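Local coordinates for alanine racemase 1 (Caldanaerobacter subterraneus subsp. tengcongensis MB4, PDB 4Y2W), which belongs to the alanine racemase family and joins an eight-stranded alpha/beta barrel to a mainly beta C-terminal domain, in an assembly of two chains, at residues T67-L72 and P91-Q96; Q104-Y107 and Y111-E114. The protein carries 1 engineered substitution. All coordinates share one frame; numbering follows the deposited sequence.

Contact 1 (T67-L72 and P91-Q96)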
loop_
_atom_site.group_PDB
_atom_site.type_symbol
_atom_site.label_atom_id
_atom_site.label_comp_id
_atom_site.label_asym_id
_atom_site.label_seq_id
_atom_site.Cartn_x
_atom_site.Cartn_y
_atom_site.Cartn_z
ATOM N N THR A 67 13.260 2.910 8.725
ATOM C CA THR A 67 13.462 1.621 9.397
ATOM C C THR A 67 14.807 0.952 9.103
ATOM O O THR A 67 15.554 1.354 8.203
ATOM C CB THR A 67 12.343 0.629 9.027
ATOM O OG1 THR A 67 12.393 0.346 7.623
ATOM C CG2 THR A 67 10.977 1.198 9.382
ATOM N N THR A 68 15.096 -0.081 9.889
ATOM C CA THR A 68 16.296 -0.896 9.732
ATOM C C THR A 68 16.331 -1.594 8.371
ATOM O O THR A 68 17.367 -1.616 7.694
ATOM C CB THR A 68 16.357 -1.975 10.830
ATOM O OG1 THR A 68 16.080 -1.380 12.103
ATOM C CG2 THR A 68 17.727 -2.641 10.869
ATOM N N GLU A 69 15.191 -2.154 7.979
ATOM C CA GLU A 69 15.092 -2.934 6.748
ATOM C C GLU A 69 15.214 -2.024 5.527
ATOM O O GLU A 69 15.747 -2.427 4.490
ATOM C CB GLU A 69 13.777 -3.722 6.707
ATOM C CG GLU A 69 13.630 -4.782 7.799
ATOM C CD GLU A 69 13.143 -4.235 9.137
ATOM O OE1 GLU A 69 12.957 -3.004 9.261
ATOM O OE2 GLU A 69 12.952 -5.040 10.076
ATOM N N GLU A 70 14.720 -0.794 5.658
ATOM C CA GLU A 70 14.918 0.224 4.628
ATOM C C GLU A 70 16.401 0.535 4.480
ATOM O O GLU A 70 16.914 0.614 3.367
ATOM C CB GLU A 70 14.144 1.504 4.956
ATOM C CG GLU A 70 12.659 1.431 4.634
ATOM C CD GLU A 70 11.929 2.729 4.933
ATOM O OE1 GLU A 70 12.505 3.589 5.630
ATOM O OE2 GLU A 70 10.780 2.897 4.466
ATOM N N ALA A 71 17.084 0.700 5.610
ATOM C CA ALA A 71 18.528 0.954 5.610
ATOM C C ALA A 71 19.312 -0.223 5.036
ATOM O O ALA A 71 20.228 -0.034 4.237
ATOM C CB ALA A 71 19.012 1.275 7.017
ATOM N N LEU A 72 18.941 -1.432 5.442
ATOM C CA LEU A 72 19.610 -2.640 4.965
ATOM C C LEU A 72 19.347 -2.926 3.490
ATOM O O LEU A 72 20.243 -3.384 2.785
ATOM C CB LEU A 72 19.207 -3.847 5.812
ATOM C CG LEU A 72 19.763 -3.833 7.240
ATOM C CD1 LEU A 72 19.041 -4.859 8.103
ATOM C CD2 LEU A 72 21.267 -4.072 7.248
ATOM N N PRO A 91 17.170 -4.283 19.939
ATOM C CA PRO A 91 18.389 -4.946 20.430
ATOM C C PRO A 91 18.736 -6.247 19.699
ATOM O O PRO A 91 19.911 -6.547 19.492
ATOM C CB PRO A 91 18.063 -5.235 21.897
ATOM C CG PRO A 91 17.113 -4.156 22.278
ATOM C CD PRO A 91 16.286 -3.890 21.052
ATOM N N THR A 92 17.710 -6.995 19.312
ATOM C CA THR A 92 17.875 -8.251 18.586
ATOM C C THR A 92 18.450 -8.086 17.168
ATOM O O THR A 92 19.000 -9.038 16.614
ATOM C CB THR A 92 16.526 -8.987 18.481
ATOM O OG1 THR A 92 15.537 -8.096 17.945
ATOM C CG2 THR A 92 16.070 -9.483 19.855
ATOM N N GLN A 93 18.320 -6.895 16.585
ATOM C CA GLN A 93 18.799 -6.635 15.223
ATOM C C GLN A 93 20.039 -5.736 15.174
ATOM O O GLN A 93 20.359 -5.178 14.119
ATOM C CB GLN A 93 17.681 -5.992 14.396
ATOM C CG GLN A 93 16.393 -6.798 14.344
ATOM C CD GLN A 93 15.264 -6.052 13.658
ATOM O OE1 GLN A 93 15.479 -5.331 12.679
ATOM N NE2 GLN A 93 14.046 -6.228 14.166
ATOM N N LEU A 94 20.743 -5.603 16.296
ATOM C CA LEU A 94 21.861 -4.664 16.383
ATOM C C LEU A 94 23.091 -5.127 15.616
ATOM O O LEU A 94 23.905 -4.304 15.203
ATOM C CB LEU A 94 22.242 -4.400 17.842
ATOM C CG LEU A 94 21.303 -3.488 18.633
ATOM C CD1 LEU A 94 21.744 -3.418 20.090
ATOM C CD2 LEU A 94 21.244 -2.093 18.026
ATOM N N ARG A 95 23.229 -6.437 15.428
ATOM C CA ARG A 95 24.382 -6.985 14.716
ATOM C C ARG A 95 24.475 -6.432 13.295
ATOM O O ARG A 95 25.563 -6.139 12.802
ATOM C CB ARG A 95 24.318 -8.518 14.685
ATOM C CG ARG A 95 25.616 -9.183 14.243
ATOM C CD ARG A 95 25.582 -10.693 14.436
ATOM N NE ARG A 95 24.765 -11.367 13.424
ATOM C CZ ARG A 95 25.154 -11.625 12.173
ATOM N NH1 ARG A 95 26.361 -11.267 11.741
ATOM N NH2 ARG A 95 24.320 -12.245 11.340
ATOM N N GLN A 96 23.320 -6.263 12.660
ATOM C CA GLN A 96 23.248 -5.902 11.248
ATOM C C GLN A 96 23.670 -4.456 10.985
ATOM O O GLN A 96 24.422 -4.187 10.044
ATOM C CB GLN A 96 21.827 -6.139 10.719
ATOM C CG GLN A 96 21.334 -7.577 10.842
ATOM C CD GLN A 96 22.177 -8.556 10.041
ATOM O OE1 GLN A 96 21.937 -8.772 8.852
ATOM N NE2 GLN A 96 23.170 -9.154 10.693
#

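Contact 2 (Q104-Y107 and Y111-E114)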
loop_
_atom_site.group_PDB
_atom_site.type_symbol
_atom_site.label_atom_id
_atom_site.label_comp_id
_atom_site.label_asym_id
_atom_site.label_seq_id
_atom_site.Cartn_x
_atom_site.Cartn_y
_atom_site.Cartn_z
ATOM N N GLN A 104 22.723 5.188 13.471
ATOM C CA GLN A 104 21.551 4.901 14.291
ATOM C C GLN A 104 21.157 6.095 15.158
ATOM O O GLN A 104 22.009 6.820 15.670
ATOM C CB GLN A 104 21.824 3.688 15.189
ATOM C CG GLN A 104 20.654 3.258 16.071
ATOM C CD GLN A 104 19.435 2.834 15.269
ATOM O OE1 GLN A 104 19.550 2.100 14.285
ATOM N NE2 GLN A 104 18.260 3.292 15.689
ATOM N N THR A 105 19.852 6.277 15.325
ATOM C CA THR A 105 19.317 7.309 16.197
ATOM C C THR A 105 19.333 6.824 17.644
ATOM O O THR A 105 18.968 5.682 17.925
ATOM C CB THR A 105 17.882 7.677 15.780
ATOM O OG1 THR A 105 17.909 8.240 14.463
ATOM C CG2 THR A 105 17.277 8.684 16.743
ATOM N N VAL A 106 19.759 7.697 18.556
ATOM C CA VAL A 106 19.856 7.360 19.978
ATOM C C VAL A 106 19.375 8.517 20.855
ATOM O O VAL A 106 19.742 9.669 20.628
ATOM C CB VAL A 106 21.309 7.011 20.374
ATOM C CG1 VAL A 106 21.378 6.571 21.834
ATOM C CG2 VAL A 106 21.872 5.933 19.457
ATOM N N TYR A 107 18.552 8.205 21.850
ATOM C CA TYR A 107 18.127 9.198 22.838
ATOM C C TYR A 107 17.916 8.598 24.237
ATOM O O TYR A 107 17.060 9.055 24.994
ATOM C CB TYR A 107 16.865 9.933 22.354
ATOM C CG TYR A 107 15.741 9.019 21.912
ATOM C CD1 TYR A 107 14.793 8.555 22.818
ATOM C CD2 TYR A 107 15.626 8.621 20.581
ATOM C CE1 TYR A 107 13.767 7.719 22.412
ATOM C CE2 TYR A 107 14.603 7.784 20.168
ATOM C CZ TYR A 107 13.676 7.338 21.087
ATOM O OH TYR A 107 12.658 6.508 20.685
ATOM N N TYR A 111 20.379 2.198 25.693
ATOM C CA TYR A 111 20.429 1.778 24.294
ATOM C C TYR A 111 21.824 2.001 23.700
ATOM O O TYR A 111 22.346 1.143 22.992
ATOM C CB TYR A 111 19.359 2.528 23.486
ATOM C CG TYR A 111 19.225 2.100 22.035
ATOM C CD1 TYR A 111 18.920 0.783 21.697
ATOM C CD2 TYR A 111 19.396 3.016 21.001
ATOM C CE1 TYR A 111 18.796 0.393 20.373
ATOM C CE2 TYR A 111 19.272 2.636 19.677
ATOM C CZ TYR A 111 18.972 1.325 19.367
ATOM O OH TYR A 111 18.852 0.950 18.048
ATOM N N ALA A 112 22.423 3.148 24.007
ATOM C CA ALA A 112 23.781 3.462 23.559
ATOM C C ALA A 112 24.795 2.422 24.033
ATOM O O ALA A 112 25.678 2.031 23.274
ATOM C CB ALA A 112 24.188 4.844 24.044
ATOM N N LYS A 113 24.663 1.988 25.285
ATOM C CA LYS A 113 25.521 0.939 25.850
ATOM C C LYS A 113 25.374 -0.376 25.092
ATOM O O LYS A 113 26.372 -1.009 24.742
ATOM C CB LYS A 113 25.193 0.701 27.329
ATOM C CG LYS A 113 25.639 1.806 28.277
ATOM C CD LYS A 113 25.300 1.450 29.719
ATOM C CE LYS A 113 25.549 2.609 30.675
ATOM N NZ LYS A 113 26.970 3.059 30.676
ATOM N N GLU A 114 24.128 -0.782 24.857
ATOM C CA GLU A 114 23.825 -2.009 24.110
ATOM C C GLU A 114 24.377 -1.955 22.688
ATOM O O GLU A 114 24.834 -2.969 22.156
ATOM C CB GLU A 114 22.312 -2.261 24.070
ATOM C CG GLU A 114 21.709 -2.674 25.407
ATOM C CD GLU A 114 20.187 -2.641 25.410
ATOM O OE1 GLU A 114 19.597 -2.564 26.510
ATOM O OE2 GLU A 114 19.575 -2.688 24.322
#

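Contact 1 (T67-L72 and P91-Q96)
Q93 OE1 is approached by both T68 and E69 without a hydrogen bond, while the other end of the amide, Q93 NE2, is fixed by a bond to D4 O of the second subunit, which T92 OG1 grips as well. Q93 is extended beyond CG (chi2 173°), which carries OE1 across to the first turn of helix 68-76, 3.9 Å from T68 CB. T68 offers CB, CG2 and OG1 at similar range, and its hydroxyl has its hydrogen bond with T89 OG1, so the approach to Q93 is a packing contact. E69 reaches the same oxygen by a bend at chi2 (83°), which brings E69 OE2 within 3.6 Å of Q93 OE1. The side chains cross at about a right angle, with the carboxylate and amide planes 66° apart. One turn on, the contact becomes apolar: both methyls of L72 rest on the aliphatic base of Q96, with L72 CD1 4.0 Å from Q96 CB. The CA atoms lie 8.3 Å apart for T68 and Q93 and 8.0 Å apart for L72 and Q96, evidence that the two segments run in the same general direction. T67 and E70 form a capping box at the start of helix 68-76: E70 N donates to T67 OG1 at 3.3 Å, and T67 N donates to E70 OE1, also at 3.3 Å, from above the carboxylate plane. E70 OE2 extends this network to the second subunit through a salt bridge to R369 there. Helices 68-76 and 94-99 follow barrel strands 62-65 and 83-85, and the contact joins these successive helices on the outside of the barrel, next to the subunit interface.

Contact 2 (Q104-Y107 and Y111-E114)
Strand 103-106 and helix 109-121 are the first two elements of a beta-alpha-beta unit of the parallel barrel, completed by strand 126-131, and in this contact the helix folds back on its own strand. Y111 has the largest share of the contact. Its ring projects from the helix toward the strand, turns an edge to Q104 and T105 and reaches V106 obliquely. T105 O sits at that edge, near the ring plane, 3.5 Å from Y111 CE2. Q104 has CG anti to the backbone N (chi1 -178°), which brings Q104 CG to the same edge, 3.9 Å from Y111 CE2. A bend at chi2 (62°) then sets the Q104 amide beside the tyrosine hydroxyl, its plane 87° from that of the ring. Although Q104 NE2 comes within 3.4 Å of Y111 OH, the angle is too poor for a hydrogen bond. The tyrosine hydroxyl is instead bonded to T89 O, while Q104 OE1 pairs with T89 OG1 and Q104 NE2 donates to G87 O and, weakly, to T105 O. V106 closes the other end of the contact with its two methyls: V106 CG2 lies 4.1 Å from Y111 CD2, and V106 CG1 packs 4.0 Å from A112 CB. The nearest CA atoms, those of V106 and A112, are 6.6 Å apart, a close approach of helix to strand that goes with the small alanine side chain at this point. Chemically, no hydrogen bond crosses between the two segments. Cohesion across them rests on apolar and ring-edge packing, whereas the buried polar ends of Q104 and Y111 are satisfied by the loop after strand 83-85. Its bonds hold the hydroxyl end of Y111 in place and, meeting both OE1 and NE2, probably fix the turn of the Q104 amide.

The two contacts follow in series along the chain, contact 1 closing at Q96 before contact 2 opens at Q104, and their centres lie 13 Å apart within the barrel domain. Contact 1 joins neighbouring outer helices; contact 2 joins a barrel strand to the helix that follows it. They touch directly: L94 CD1 packs 3.7 Å from E114 O, and P91 CG lies 3.5 Å from E114 OE2. T89 ties them further, since its hydroxyl oxygen is shared by T68 and Q104. Helix 94-99 packs against both 68-76 and 109-121, so the three lie side by side outside the barrel. Contact 1 meets D4, V6 and R7 of the second subunit, whereas in contact 2 Y107 meets H256 there.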